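Endo-alpha-mannosidase (Bacteroides thetaiotaomicron, PDB 4ACY) hydrolyses alpha-mannosidic linkages within glycan chains as a family 99 glycoside hydrolase built on a (beta/alpha)8 barrel. Local coordinates at residues A[50-53]-A[54-57]. Residues are numbered along the deposited sequence; the frame is centred on the assembly and turned at random.
Sequences YGNP and SVDG
N52 and D56 are joined by two hydrogen bonds at the start of the short helical turn 53-56, in the loop that follows the first barrel strand, 42-46. Side chain meets backbone twice in this turn. N52 is the N-cap: with CG set between its backbone N and carbonyl carbon (chi1 63°), OD1 swings over the turn and accepts from V55 N at 2.9 Å, with the N-H arriving almost in line with the side-chain C=O. In return, D56 folds its carboxylate back along the chain, and its OD2 takes N52 N at 2.8 Å through its anti lone pair, the one turned away from the other carboxylate oxygen of D56. The backbone closes the turn between the same two residues, D56 N donating to N52 O at 2.7 Å; behind it G57 N reaches P53 O in a weak bond, 3.0 Å long and bent to 130°.

Two carbons pack against the same polar groups: V55 CB rests 3.4 Å from N52 OD1, and G51 CA lies against D56 OD2 at 3.0 Å, where a side chain on G51 would crowd the carboxylate. G57, with positive phi, ends the turn at a backbone conformation suited to glycine.

Both polar side chains also reach the neighbouring loop: N52 ND2 bonds T96 O, and D56 OD2 bonds S98 OG. With an alanine at N52, V55 N would probably lose its capping acceptor and T96 O the ND2 donor, leaving the turn's start to its backbone bonds and D56. Shared by N52 N and S98 OG, OD2 fixes the carboxyl group there, and nearby N-H groups would probably ease any negative charge.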
# COMPACT_ATOMS: atom_id res chain seq x y z
N TYR A 50 3.49 -12.85 -3.21
CA TYR A 50 2.72 -14.04 -3.56
C TYR A 50 3.59 -15.01 -4.33
O TYR A 50 4.43 -14.59 -5.11
CB TYR A 50 1.48 -13.68 -4.37
CG TYR A 50 0.54 -12.78 -3.59
CD1 TYR A 50 -0.23 -13.28 -2.55
CD2 TYR A 50 0.47 -11.42 -3.88
CE1 TYR A 50 -1.07 -12.45 -1.82
CE2 TYR A 50 -0.38 -10.58 -3.17
CZ TYR A 50 -1.13 -11.10 -2.12
OH TYR A 50 -1.94 -10.26 -1.41
N GLY A 51 3.40 -16.30 -4.11
CA GLY A 51 4.23 -17.29 -4.78
C GLY A 51 3.43 -18.56 -4.95
O GLY A 51 2.47 -18.77 -4.23
N ASN A 52 3.82 -19.39 -5.92
CA ASN A 52 3.10 -20.64 -6.15
C ASN A 52 4.07 -21.76 -6.53
O ASN A 52 5.24 -21.49 -6.82
CB ASN A 52 1.95 -20.45 -7.17
CG ASN A 52 2.43 -20.03 -8.55
OD1 ASN A 52 3.53 -20.36 -8.98
ND2 ASN A 52 1.59 -19.31 -9.27
N PRO A 53 3.60 -23.02 -6.50
CA PRO A 53 4.49 -24.15 -6.80
C PRO A 53 5.10 -24.11 -8.20
O PRO A 53 6.27 -24.44 -8.37
CB PRO A 53 3.56 -25.35 -6.64
CG PRO A 53 2.57 -24.89 -5.59
CD PRO A 53 2.30 -23.47 -5.98
N SER A 54 4.31 -23.69 -9.19
CA SER A 54 4.76 -23.61 -10.57
C SER A 54 5.95 -22.67 -10.78
O SER A 54 6.89 -23.02 -11.50
CB SER A 54 3.60 -23.19 -11.47
OG SER A 54 4.05 -22.99 -12.79
N VAL A 55 5.91 -21.49 -10.16
CA VAL A 55 6.94 -20.48 -10.38
C VAL A 55 7.99 -20.48 -9.28
O VAL A 55 9.17 -20.28 -9.55
CB VAL A 55 6.32 -19.07 -10.52
CG1 VAL A 55 7.41 -18.00 -10.75
CG2 VAL A 55 5.30 -19.05 -11.64
N ASP A 56 7.56 -20.74 -8.05
CA ASP A 56 8.41 -20.54 -6.87
C ASP A 56 8.72 -21.84 -6.13
O ASP A 56 9.53 -21.85 -5.20
CB ASP A 56 7.76 -19.53 -5.93
CG ASP A 56 7.34 -18.26 -6.66
OD1 ASP A 56 8.24 -17.45 -7.00
OD2 ASP A 56 6.14 -18.11 -6.94
N GLY A 57 8.05 -22.92 -6.52
CA GLY A 57 8.26 -24.22 -5.89
C GLY A 57 7.47 -24.46 -4.61
O GLY A 57 7.52 -25.56 -4.06